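Orotidine 5'-phosphate decarboxylase (Pyrococcus horikoshii, PDB 2CZF) probably catalyses the decarboxylation of orotidine 5'-monophosphate to uridine 5'-monophosphate, the last step of de novo UMP synthesis, and works as a homodimer. Local coordinates at residues Met1-Leu6 and Ala179-Val184; Gly135-Gly140 and Leu160-Gly165; Asp62-Asn67 and Arg90-Ala95; Met104-Ser109 and Arg123-Ala128. All coordinates share one frame; numbering follows the deposited sequence.

Interaction 1: Met1-Leu6 and Ala179-Val184; sequences MIVLAL and ADYIIV. With XMP (xanthosine-5'-monophosphate), chain C.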
# COMPACT_ATOMS: atom_id res chain seq x y z
N MET A 1 22.12 12.98 8.95
CA MET A 1 21.20 13.33 7.83
C MET A 1 19.74 13.03 8.22
O MET A 1 19.33 11.88 8.36
CB MET A 1 21.63 12.58 6.58
CG MET A 1 23.04 12.91 6.13
SD MET A 1 23.29 12.11 4.57
CE MET A 1 22.49 13.31 3.51
N ILE A 2 18.98 14.10 8.38
CA ILE A 2 17.59 14.04 8.82
C ILE A 2 16.48 13.95 7.77
O ILE A 2 16.49 14.63 6.75
CB ILE A 2 17.28 15.27 9.70
CG1 ILE A 2 18.24 15.30 10.90
CG2 ILE A 2 15.82 15.25 10.15
CD1 ILE A 2 18.06 16.52 11.80
N VAL A 3 15.49 13.10 8.04
CA VAL A 3 14.35 12.96 7.14
C VAL A 3 13.11 13.44 7.90
O VAL A 3 12.77 12.89 8.94
CB VAL A 3 14.10 11.49 6.71
CG1 VAL A 3 12.85 11.42 5.83
CG2 VAL A 3 15.30 10.95 5.94
N LEU A 4 12.45 14.47 7.37
CA LEU A 4 11.26 15.02 8.01
C LEU A 4 10.00 14.27 7.58
O LEU A 4 9.68 14.22 6.39
CB LEU A 4 11.10 16.50 7.67
CG LEU A 4 9.84 17.18 8.24
CD1 LEU A 4 9.98 17.32 9.75
CD2 LEU A 4 9.66 18.55 7.61
N ALA A 5 9.31 13.68 8.55
CA ALA A 5 8.07 12.96 8.28
C ALA A 5 6.98 14.02 8.34
O ALA A 5 6.46 14.34 9.41
CB ALA A 5 7.85 11.91 9.35
N LEU A 6 6.64 14.57 7.18
CA LEU A 6 5.64 15.63 7.12
C LEU A 6 4.23 15.12 7.32
O LEU A 6 3.39 15.25 6.43
CB LEU A 6 5.76 16.38 5.79
CG LEU A 6 5.13 17.77 5.76
CD1 LEU A 6 5.69 18.62 6.89
CD2 LEU A 6 5.42 18.42 4.41
N ALA A 179 22.35 3.97 11.67
CA ALA A 179 21.36 4.65 10.83
C ALA A 179 22.02 5.76 10.02
O ALA A 179 22.73 6.60 10.58
CB ALA A 179 20.24 5.24 11.70
N ASP A 180 21.82 5.76 8.71
CA ASP A 180 22.41 6.81 7.88
C ASP A 180 21.49 8.02 7.92
O ASP A 180 21.94 9.16 7.78
CB ASP A 180 22.58 6.37 6.42
CG ASP A 180 23.58 5.26 6.26
OD1 ASP A 180 23.16 4.08 6.31
OD2 ASP A 180 24.79 5.56 6.10
N TYR A 181 20.20 7.76 8.09
CA TYR A 181 19.18 8.80 8.15
C TYR A 181 18.24 8.51 9.31
O TYR A 181 17.88 7.35 9.55
CB TYR A 181 18.33 8.81 6.88
CG TYR A 181 19.08 9.08 5.60
CD1 TYR A 181 19.79 8.07 4.96
CD2 TYR A 181 19.10 10.36 5.04
CE1 TYR A 181 20.51 8.33 3.77
CE2 TYR A 181 19.80 10.64 3.88
CZ TYR A 181 20.50 9.62 3.25
OH TYR A 181 21.19 9.92 2.09
N ILE A 182 17.84 9.54 10.05
CA ILE A 182 16.87 9.31 11.12
C ILE A 182 15.63 10.03 10.63
O ILE A 182 15.72 11.14 10.12
CB ILE A 182 17.30 9.88 12.50
CG1 ILE A 182 17.65 11.37 12.39
CG2 ILE A 182 18.44 9.05 13.08
CD1 ILE A 182 17.73 12.07 13.72
N ILE A 183 14.49 9.36 10.74
CA ILE A 183 13.23 9.91 10.28
C ILE A 183 12.51 10.47 11.49
O ILE A 183 12.15 9.73 12.40
CB ILE A 183 12.36 8.83 9.62
CG1 ILE A 183 13.09 8.26 8.40
CG2 ILE A 183 11.02 9.42 9.15
CD1 ILE A 183 12.35 7.12 7.72
N VAL A 184 12.32 11.79 11.50
CA VAL A 184 11.64 12.44 12.62
C VAL A 184 10.41 13.20 12.15
O VAL A 184 10.46 13.91 11.14
CB VAL A 184 12.57 13.44 13.34
CG1 VAL A 184 11.81 14.10 14.50
CG2 VAL A 184 13.81 12.72 13.86
P XMP C . 7.09 9.98 14.98
O1P XMP C . 6.79 9.22 16.22
O2P XMP C . 8.40 10.90 15.12
O5' XMP C . 7.34 9.04 13.70
O3P XMP C . 5.89 10.98 14.58
C5' XMP C . 8.16 9.51 12.64
C4' XMP C . 7.96 8.68 11.37
O4' XMP C . 8.08 7.29 11.73
C1' XMP C . 6.96 6.62 11.12
N9 XMP C . 6.73 5.30 11.75
C4 XMP C . 7.01 4.13 11.19
N3 XMP C . 7.56 3.79 9.94
N1 XMP C . 7.39 1.45 10.53
C2 XMP C . 7.75 2.44 9.61
O2 XMP C . 8.24 2.13 8.52
C6 XMP C . 6.84 1.81 11.77
O6 XMP C . 6.51 0.92 12.57
C5 XMP C . 6.66 3.14 12.10
N7 XMP C . 6.18 3.76 13.18
C8 XMP C . 6.23 5.07 12.96
C2' XMP C . 5.83 7.62 11.36
O2' XMP C . 4.73 7.31 10.50
C3' XMP C . 6.54 8.87 10.84
O3' XMP C . 6.56 8.85 9.41

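Interaction 2: Gly135-Gly140 and Leu160-Gly165; sequences GVIAPG and LAPGIG. With XMP (xanthosine-5'-monophosphate), chain C.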
# COMPACT_ATOMS: atom_id res chain seq x y z
N GLY A 135 18.20 1.86 0.06
CA GLY A 135 18.22 1.64 1.50
C GLY A 135 17.11 0.76 2.06
O GLY A 135 16.29 0.23 1.31
N VAL A 136 17.11 0.57 3.38
CA VAL A 136 16.07 -0.19 4.03
C VAL A 136 15.66 0.57 5.28
O VAL A 136 16.45 1.35 5.83
CB VAL A 136 16.51 -1.64 4.43
CG1 VAL A 136 17.16 -2.36 3.23
CG2 VAL A 136 17.43 -1.61 5.66
N ILE A 137 14.43 0.37 5.72
CA ILE A 137 13.93 1.02 6.92
C ILE A 137 14.25 0.12 8.10
O ILE A 137 14.17 -1.11 7.99
CB ILE A 137 12.40 1.21 6.90
CG1 ILE A 137 11.98 2.19 5.80
CG2 ILE A 137 11.93 1.70 8.28
CD1 ILE A 137 12.24 3.65 6.14
N ALA A 138 14.62 0.71 9.23
CA ALA A 138 14.93 -0.05 10.42
C ALA A 138 14.41 0.72 11.63
O ALA A 138 14.98 1.74 12.02
CB ALA A 138 16.44 -0.25 10.54
N PRO A 139 13.32 0.24 12.25
CA PRO A 139 12.78 0.95 13.42
C PRO A 139 13.92 1.21 14.39
O PRO A 139 14.63 0.29 14.78
CB PRO A 139 11.75 -0.02 13.97
CG PRO A 139 12.28 -1.38 13.53
CD PRO A 139 12.71 -1.09 12.11
N GLY A 140 14.11 2.47 14.76
CA GLY A 140 15.21 2.81 15.64
C GLY A 140 14.84 3.06 17.09
O GLY A 140 15.63 3.66 17.84
N LEU A 160 17.56 3.88 7.10
CA LEU A 160 16.81 5.06 7.51
C LEU A 160 15.98 4.58 8.70
O LEU A 160 15.28 3.55 8.62
CB LEU A 160 15.92 5.55 6.38
CG LEU A 160 16.59 5.93 5.04
CD1 LEU A 160 16.76 4.68 4.16
CD2 LEU A 160 15.69 6.95 4.31
N ALA A 161 16.04 5.33 9.80
CA ALA A 161 15.34 4.93 11.02
C ALA A 161 14.28 5.86 11.61
O ALA A 161 14.58 6.98 12.02
CB ALA A 161 16.37 4.60 12.10
N PRO A 162 13.02 5.41 11.63
CA PRO A 162 11.91 6.18 12.19
C PRO A 162 11.78 5.78 13.67
O PRO A 162 12.51 4.90 14.14
CB PRO A 162 10.72 5.73 11.36
CG PRO A 162 11.04 4.28 11.12
CD PRO A 162 12.52 4.30 10.80
N GLY A 163 10.86 6.40 14.39
CA GLY A 163 10.70 6.05 15.79
C GLY A 163 11.89 6.38 16.67
O GLY A 163 12.32 5.58 17.52
N ILE A 164 12.45 7.57 16.46
CA ILE A 164 13.58 8.01 17.26
C ILE A 164 13.01 8.64 18.52
O ILE A 164 12.09 9.47 18.44
CB ILE A 164 14.44 9.04 16.49
CG1 ILE A 164 14.99 8.39 15.22
CG2 ILE A 164 15.57 9.54 17.37
CD1 ILE A 164 15.78 7.11 15.46
N GLY A 165 13.53 8.23 19.67
CA GLY A 165 13.06 8.75 20.94
C GLY A 165 13.23 10.25 21.09
O GLY A 165 14.11 10.85 20.48
P XMP C . 7.09 9.98 14.98
O1P XMP C . 6.79 9.22 16.22
O2P XMP C . 8.40 10.90 15.12
O5' XMP C . 7.34 9.04 13.70
O3P XMP C . 5.89 10.98 14.58
C5' XMP C . 8.16 9.51 12.64
C4' XMP C . 7.96 8.68 11.37
O4' XMP C . 8.08 7.29 11.73
C1' XMP C . 6.96 6.62 11.12
N9 XMP C . 6.73 5.30 11.75
C4 XMP C . 7.01 4.13 11.19
N3 XMP C . 7.56 3.79 9.94
N1 XMP C . 7.39 1.45 10.53
C2 XMP C . 7.75 2.44 9.61
O2 XMP C . 8.24 2.13 8.52
C6 XMP C . 6.84 1.81 11.77
O6 XMP C . 6.51 0.92 12.57
C5 XMP C . 6.66 3.14 12.10
N7 XMP C . 6.18 3.76 13.18
C8 XMP C . 6.23 5.07 12.96
C2' XMP C . 5.83 7.62 11.36
O2' XMP C . 4.73 7.31 10.50
C3' XMP C . 6.54 8.87 10.84
O3' XMP C . 6.56 8.85 9.41
O HOH W 1 15.30 6.46 19.64

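Interaction 3: Asp62-Asn67 and Arg90-Ala95; sequences DIPNTN and RDSVMA. With XMP (xanthosine-5'-monophosphate), chain D.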
# COMPACT_ATOMS: atom_id res chain seq x y z
N ASP A 62 1.64 -4.48 -4.10
CA ASP A 62 0.70 -5.00 -5.08
C ASP A 62 1.46 -5.79 -6.12
O ASP A 62 2.67 -5.99 -5.99
CB ASP A 62 -0.06 -3.87 -5.76
CG ASP A 62 -1.49 -4.26 -6.13
OD1 ASP A 62 -1.68 -5.32 -6.78
OD2 ASP A 62 -2.43 -3.51 -5.78
N ILE A 63 0.76 -6.25 -7.14
CA ILE A 63 1.39 -7.01 -8.21
C ILE A 63 2.30 -6.08 -8.99
O ILE A 63 2.14 -4.87 -8.97
CB ILE A 63 0.34 -7.62 -9.15
CG1 ILE A 63 -0.40 -6.51 -9.91
CG2 ILE A 63 -0.65 -8.45 -8.33
CD1 ILE A 63 -1.37 -7.05 -10.94
N PRO A 64 3.26 -6.66 -9.73
CA PRO A 64 4.21 -5.87 -10.52
C PRO A 64 3.66 -4.75 -11.39
O PRO A 64 4.11 -3.62 -11.28
CB PRO A 64 4.96 -6.92 -11.32
CG PRO A 64 5.00 -8.08 -10.36
CD PRO A 64 3.56 -8.10 -9.85
N ASN A 65 2.68 -5.03 -12.24
CA ASN A 65 2.20 -3.97 -13.11
C ASN A 65 1.51 -2.84 -12.37
O ASN A 65 1.58 -1.68 -12.79
CB ASN A 65 1.27 -4.50 -14.21
CG ASN A 65 1.00 -3.45 -15.28
OD1 ASN A 65 1.85 -2.59 -15.55
ND2 ASN A 65 -0.17 -3.52 -15.91
N THR A 66 0.84 -3.15 -11.28
CA THR A 66 0.17 -2.10 -10.52
C THR A 66 1.23 -1.33 -9.73
O THR A 66 1.14 -0.12 -9.60
CB THR A 66 -0.92 -2.68 -9.59
OG1 THR A 66 -1.90 -3.37 -10.39
CG2 THR A 66 -1.62 -1.56 -8.83
N ASN A 67 2.23 -2.04 -9.19
CA ASN A 67 3.28 -1.33 -8.45
C ASN A 67 3.94 -0.36 -9.44
O ASN A 67 4.20 0.80 -9.11
CB ASN A 67 4.34 -2.30 -7.90
CG ASN A 67 4.07 -2.75 -6.46
OD1 ASN A 67 2.97 -2.61 -5.94
ND2 ASN A 67 5.10 -3.31 -5.82
N ARG A 90 10.13 -10.34 -5.17
CA ARG A 90 11.12 -9.59 -5.93
C ARG A 90 10.61 -8.95 -7.22
O ARG A 90 11.01 -7.83 -7.56
CB ARG A 90 12.32 -10.48 -6.24
CG ARG A 90 13.00 -10.99 -5.01
CD ARG A 90 14.13 -11.93 -5.37
NE ARG A 90 14.57 -12.71 -4.21
CZ ARG A 90 15.85 -12.90 -3.89
NH1 ARG A 90 16.81 -12.37 -4.64
NH2 ARG A 90 16.16 -13.63 -2.83
N ASP A 91 9.73 -9.62 -7.96
CA ASP A 91 9.25 -9.00 -9.18
C ASP A 91 8.53 -7.69 -8.88
O ASP A 91 8.67 -6.71 -9.62
CB ASP A 91 8.34 -9.97 -9.98
CG ASP A 91 7.19 -10.54 -9.17
OD1 ASP A 91 6.40 -11.33 -9.75
OD2 ASP A 91 7.05 -10.22 -7.96
N SER A 92 7.80 -7.64 -7.77
CA SER A 92 7.09 -6.43 -7.40
C SER A 92 8.03 -5.30 -6.95
O SER A 92 7.75 -4.12 -7.16
CB SER A 92 6.07 -6.75 -6.30
OG SER A 92 4.98 -7.48 -6.87
N VAL A 93 9.16 -5.68 -6.36
CA VAL A 93 10.14 -4.69 -5.94
C VAL A 93 10.85 -4.17 -7.17
O VAL A 93 11.00 -2.96 -7.35
CB VAL A 93 11.19 -5.31 -4.99
CG1 VAL A 93 12.28 -4.29 -4.69
CG2 VAL A 93 10.53 -5.76 -3.70
N MET A 94 11.28 -5.08 -8.05
CA MET A 94 12.01 -4.67 -9.24
C MET A 94 11.19 -3.80 -10.18
O MET A 94 11.74 -2.95 -10.87
CB MET A 94 12.54 -5.91 -9.98
CG MET A 94 13.55 -6.74 -9.18
SD MET A 94 15.10 -5.83 -8.82
CE MET A 94 15.80 -5.77 -10.49
N ALA A 95 9.87 -4.00 -10.18
CA ALA A 95 8.97 -3.22 -11.04
C ALA A 95 9.03 -1.74 -10.67
O ALA A 95 8.84 -0.87 -11.52
CB ALA A 95 7.55 -3.73 -10.90
P XMP D . -8.13 -8.25 -15.31
O1P XMP D . -7.16 -9.19 -15.93
O2P XMP D . -9.63 -8.82 -15.35
O5' XMP D . -7.72 -7.97 -13.78
O3P XMP D . -8.16 -6.83 -16.06
C5' XMP D . -8.59 -7.43 -12.79
C4' XMP D . -7.77 -7.28 -11.51
O4' XMP D . -6.96 -8.45 -11.32
C1' XMP D . -5.66 -8.06 -10.87
N9 XMP D . -4.66 -8.38 -11.92
C4 XMP D . -3.74 -9.33 -11.80
N3 XMP D . -3.43 -10.22 -10.77
N1 XMP D . -1.65 -11.15 -12.12
C2 XMP D . -2.38 -11.14 -10.92
O2 XMP D . -2.07 -11.89 -10.00
C6 XMP D . -1.96 -10.25 -13.15
O6 XMP D . -1.32 -10.28 -14.20
C5 XMP D . -3.00 -9.34 -12.99
N7 XMP D . -3.51 -8.39 -13.76
C8 XMP D . -4.52 -7.81 -13.11
C2' XMP D . -5.74 -6.55 -10.59
O2' XMP D . -6.27 -6.34 -9.28
C3' XMP D . -6.76 -6.13 -11.65
O3' XMP D . -7.39 -4.92 -11.24

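Interaction 4: Met104-Ser109 and Arg123-Ala128; sequences MVVEMS and RFIEVA. With XMP (xanthosine-5'-monophosphate), chain C.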
# COMPACT_ATOMS: atom_id res chain seq x y z
N MET A 104 13.46 -0.47 0.89
CA MET A 104 12.69 -1.66 1.21
C MET A 104 12.37 -1.84 2.68
O MET A 104 13.18 -1.51 3.55
CB MET A 104 13.43 -2.91 0.71
CG MET A 104 13.63 -2.95 -0.82
SD MET A 104 14.80 -4.22 -1.31
CE MET A 104 13.93 -5.72 -0.96
N VAL A 105 11.18 -2.36 2.95
CA VAL A 105 10.75 -2.63 4.32
C VAL A 105 11.17 -4.05 4.72
O VAL A 105 10.68 -5.01 4.14
CB VAL A 105 9.22 -2.53 4.44
CG1 VAL A 105 8.76 -3.01 5.81
CG2 VAL A 105 8.79 -1.09 4.19
N VAL A 106 12.07 -4.18 5.69
CA VAL A 106 12.53 -5.49 6.13
C VAL A 106 12.10 -5.83 7.57
O VAL A 106 12.21 -6.98 7.99
CB VAL A 106 14.07 -5.61 6.02
CG1 VAL A 106 14.50 -5.32 4.58
CG2 VAL A 106 14.75 -4.67 6.99
N GLU A 107 11.61 -4.84 8.30
CA GLU A 107 11.17 -5.01 9.69
C GLU A 107 10.23 -3.86 10.09
O GLU A 107 10.37 -2.75 9.60
CB GLU A 107 12.38 -5.01 10.62
CG GLU A 107 12.03 -5.07 12.11
CD GLU A 107 13.25 -5.25 12.99
OE1 GLU A 107 14.06 -6.16 12.69
OE2 GLU A 107 13.41 -4.50 13.97
N MET A 108 9.28 -4.13 10.99
CA MET A 108 8.34 -3.10 11.42
C MET A 108 8.23 -3.00 12.95
O MET A 108 8.60 -3.94 13.65
CB MET A 108 6.98 -3.34 10.75
CG MET A 108 7.04 -3.23 9.23
SD MET A 108 5.42 -3.24 8.44
CE MET A 108 4.86 -1.55 8.82
N SER A 109 7.71 -1.89 13.46
CA SER A 109 7.69 -1.74 14.91
C SER A 109 6.37 -1.85 15.66
O SER A 109 6.36 -1.70 16.88
CB SER A 109 8.37 -0.42 15.30
OG SER A 109 7.48 0.68 15.16
N ARG A 123 15.47 -12.95 6.37
CA ARG A 123 15.29 -13.32 4.97
C ARG A 123 15.08 -12.08 4.11
O ARG A 123 15.57 -12.03 2.98
CB ARG A 123 14.13 -14.31 4.83
CG ARG A 123 14.43 -15.66 5.51
CD ARG A 123 13.33 -16.67 5.27
NE ARG A 123 13.12 -16.87 3.84
CZ ARG A 123 12.06 -17.46 3.31
NH1 ARG A 123 11.09 -17.92 4.09
NH2 ARG A 123 11.96 -17.58 1.99
N PHE A 124 14.37 -11.08 4.63
CA PHE A 124 14.15 -9.87 3.86
C PHE A 124 15.46 -9.10 3.66
O PHE A 124 15.66 -8.47 2.61
CB PHE A 124 13.11 -8.96 4.53
CG PHE A 124 11.72 -9.54 4.55
CD1 PHE A 124 11.30 -10.39 3.53
CD2 PHE A 124 10.84 -9.24 5.58
CE1 PHE A 124 10.02 -10.94 3.53
CE2 PHE A 124 9.55 -9.79 5.60
CZ PHE A 124 9.13 -10.64 4.57
N ILE A 125 16.34 -9.16 4.65
CA ILE A 125 17.61 -8.46 4.57
C ILE A 125 18.40 -9.07 3.43
O ILE A 125 19.02 -8.36 2.64
CB ILE A 125 18.40 -8.56 5.91
CG1 ILE A 125 17.67 -7.76 7.01
CG2 ILE A 125 19.82 -8.06 5.71
CD1 ILE A 125 18.25 -7.91 8.42
N GLU A 126 18.37 -10.39 3.32
CA GLU A 126 19.09 -11.07 2.26
C GLU A 126 18.51 -10.73 0.89
O GLU A 126 19.25 -10.64 -0.09
CB GLU A 126 19.09 -12.58 2.49
CG GLU A 126 19.87 -12.97 3.74
CD GLU A 126 21.26 -12.34 3.79
OE1 GLU A 126 21.72 -12.00 4.91
OE2 GLU A 126 21.89 -12.20 2.71
N VAL A 127 17.20 -10.54 0.81
CA VAL A 127 16.61 -10.14 -0.46
C VAL A 127 17.16 -8.74 -0.75
O VAL A 127 17.57 -8.45 -1.87
CB VAL A 127 15.06 -10.07 -0.40
CG1 VAL A 127 14.52 -9.46 -1.70
CG2 VAL A 127 14.47 -11.46 -0.17
N ALA A 128 17.18 -7.89 0.27
CA ALA A 128 17.66 -6.52 0.09
C ALA A 128 19.12 -6.55 -0.38
O ALA A 128 19.52 -5.76 -1.23
CB ALA A 128 17.54 -5.72 1.41
P XMP C . 7.09 9.98 14.98
O1P XMP C . 6.79 9.22 16.22
O2P XMP C . 8.40 10.90 15.12
O5' XMP C . 7.34 9.04 13.70
O3P XMP C . 5.89 10.98 14.58
C5' XMP C . 8.16 9.51 12.64
C4' XMP C . 7.96 8.68 11.37
O4' XMP C . 8.08 7.29 11.73
C1' XMP C . 6.96 6.62 11.12
N9 XMP C . 6.73 5.30 11.75
C4 XMP C . 7.01 4.13 11.19
N3 XMP C . 7.56 3.79 9.94
N1 XMP C . 7.39 1.45 10.53
C2 XMP C . 7.75 2.44 9.61
O2 XMP C . 8.24 2.13 8.52
C6 XMP C . 6.84 1.81 11.77
O6 XMP C . 6.51 0.92 12.57
C5 XMP C . 6.66 3.14 12.10
N7 XMP C . 6.18 3.76 13.18
C8 XMP C . 6.23 5.07 12.96
C2' XMP C . 5.83 7.62 11.36
O2' XMP C . 4.73 7.31 10.50
C3' XMP C . 6.54 8.87 10.84
O3' XMP C . 6.56 8.85 9.41

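Interaction 1: Met1-Leu6 and Ala179-Val184
Met1 reaches along the ring of Tyr181, the two side chains lying next to each other and pointing the same way. From its root outward, Met1 CB sits 3.6 Å from the carbonyl oxygen of Asp180 and also touches CD2 of the tyrosine. The chain then runs out extended, and SD settles obliquely beside the ring, 4.5 Å from the Tyr181 ring centroid, a Met-aromatic contact. The last torsion bends the chain (chi3 81°), which brings CE against CE2 and the phenolic OH of Tyr181. A long, flexible thioether suits this place, because it can follow the outline of a ring at the exposed start of the chain.

Four backbone hydrogen bonds join the strands in parallel register, running from Ile182 N to Met1 O, Val3 N to Ile182 O, Val184 N to Val3 O and Ala5 N to Val184 O; the last, at 2.8 Å, is nearly straight at its hydrogen (174°). This pairing of strand 2-5 with strand 181-184, the first and the eighth, closes the TIM barrel. Inside it, Val3 CB packs 3.8 Å from Ile183 CG1, and Val3 CG2 meets Tyr181 CB. Ile2 and Ile182 point outward, their CG1 atoms 4.2 Å apart, beneath Ile201 and Ile205 of helix 194-205; beta-branched residues fill both sides of the strand pair. Further along the barrel interior, Ala5 CB lies 3.3 Å from O3' of the bound xanthosine monophosphate, where a small methyl leaves room for the ribose, and Ile183 CG2 faces its C4' at 3.9 Å.

Interaction 2: Gly135-Gly140 and Leu160-Gly165
Leu160 N donates to Val136 O and Leu160 O accepts from Ala138 N, a parallel strand pairing followed by a 3.0 Å bond from Gly140 N to Pro162 O. Ile137 and Leu160 point to the same side of the sheet, where they cross obliquely, Ile137 CD1 lying 4.1 Å from Leu160 CB. The two branches of Ile137 have separate tasks. CG1 stands beside the backbone N (chi1 -66°) and carries CD1 to the leucine, while CG2, anti to the backbone N, packs 3.7 Å from Pro162 CD and equally close to O2 of the xanthine base. A beta-branched residue can serve both neighbours at once; an alanine here would probably leave the Pro162 ring without its packing partner, take away the methyl beside O2 and open a gap next to Leu160. Pro162 in turn brings CB to 3.1 Å from O4' of the ligand's ribose, consistent with its place in the substrate-binding segment. Ala161 CB presses to 3.2 Å on the carbonyl oxygen of Ala138. Glycine suits position Gly140, since a CB there would crowd both Ala161 CB and Ile164 CD1. Gly163 takes a positive phi (66°), which glycine accepts readily as the chain turns beside the ligand. Strand 135-137, helix 143-152 and strand 158-161 form one beta-alpha-beta unit of the barrel: Ile149 and Ile146 of the helix cover Ala138 and Ala161, strand 101-105 flanks one edge of the pair, and strand 181-184 the other.

Interaction 3: Asp62-Asn67 and Arg90-Ala95
Ser92 OG donates a hydrogen bond of 2.9 Å to Asp62 O, lying in the plane of that carbonyl. Its hydroxyl stands beside its own backbone N (chi1 -73°), turned to the loop that leads into helix 64-76. A second bond returns from that helix: Asn67 ND2 donates to Ser92 O at 3.1 Å, nearly straight and in the plane of the amide, but arriving well above the plane of the serine carbonyl. The other end of the same amide, OD1, accepts from Asp62 N, so both ends of the asparagine are engaged and its flip is fixed. Serine and asparagine suit the place because short polar groups can satisfy backbone atoms where the loop before one helix and the first turns of both come close.

The segments hold the loop leading into helix 64-76 with its first turn, and the start of helix 90-97, on the outside of the TIM barrel at the dimer interface. Ile63 is the N-cap residue of the first helix, and its CD1 rests 3.4 Å from C4 of the xanthine base of a nucleotide bound mainly by the second subunit. Asp62 extends this shared site by a salt bridge to Lys59 of the second subunit, the probable proton donor of that active site.

Van der Waals contacts centre on Pro64, a residue well suited to a first helical turn. Its CG lies 3.5 Å from Asp91 CG. Pro64 CD comes to 3.4 Å from Ser92 OG. The nonpolar contact is that of Pro64 CB with Ala95 CB at 4.1 Å, a small methyl that allows the helices to come near. Asp91 OD1 itself accepts from Gly112 N of the second subunit.

Interaction 4: Met104-Ser109 and Arg123-Ala128
Strand 101-105 and the helix 121-131 that follows it belong to one beta-alpha-beta unit of the barrel, and here the strand end and the loop after it pack on that helix through nonpolar side chains. Met104 points at the helix and reaches it with its tip: SD lies 3.9 Å from Ala128 CA, and the bend at the end of the chain (chi3 70°) turns CE to 3.9 Å from Val127 CG1, the two side chains crossing at about a right angle. Ala128 is small enough to let the sulfur lie close to the helix backbone. An alanine in place of Met104 would probably leave Val127 and Ala128 without their cover from the strand and open a gap between sheet and helix.

One turn back along the helix, Val106 and Phe124 slide past each other in opposite directions, with CB to CB at 3.8 Å. The phenyl ring offers its edge to the loop, CD2 standing 3.6 Å from Val106 O, an oxygen that also accepts from Thr121 OG1. CG2 of Val106 adds a looser contact of 4.3 Å with Ile125 CG1. The Phe124 ring also meets Phe116 of the second subunit edge-to-face, which carries this hydrophobic layer into the dimer interface.

Further along the loop, Ser109 OG donates to O6 of the xanthine base at 2.8 Å while the backbone N of Ser109 gives a second bond of 3.2 Å to the same oxygen. Ligand binding by a loop beyond the C-terminal end of a strand is typical of TIM-barrel enzymes.

Along the chain interaction 3 closes first, then interaction 4, then interaction 2, and all three are nested within the loop that interaction 1 closes. Interactions 1, 2 and 4 share the eight-stranded parallel barrel: strands 181-184 and 158-161 are neighbours, as are 135-137 and 101-105, so interaction 2 touches both others, with centres about 8 Å from interaction 1 and about 12 Å from interaction 4. These three meet one nucleotide, held among the barrel's strands and loops. Interaction 3 lies outside the barrel, its centre about 26 Å from that of interaction 1, and meets the other nucleotide; with interaction 4 it faces the second subunit, linking active sites and dimer interface.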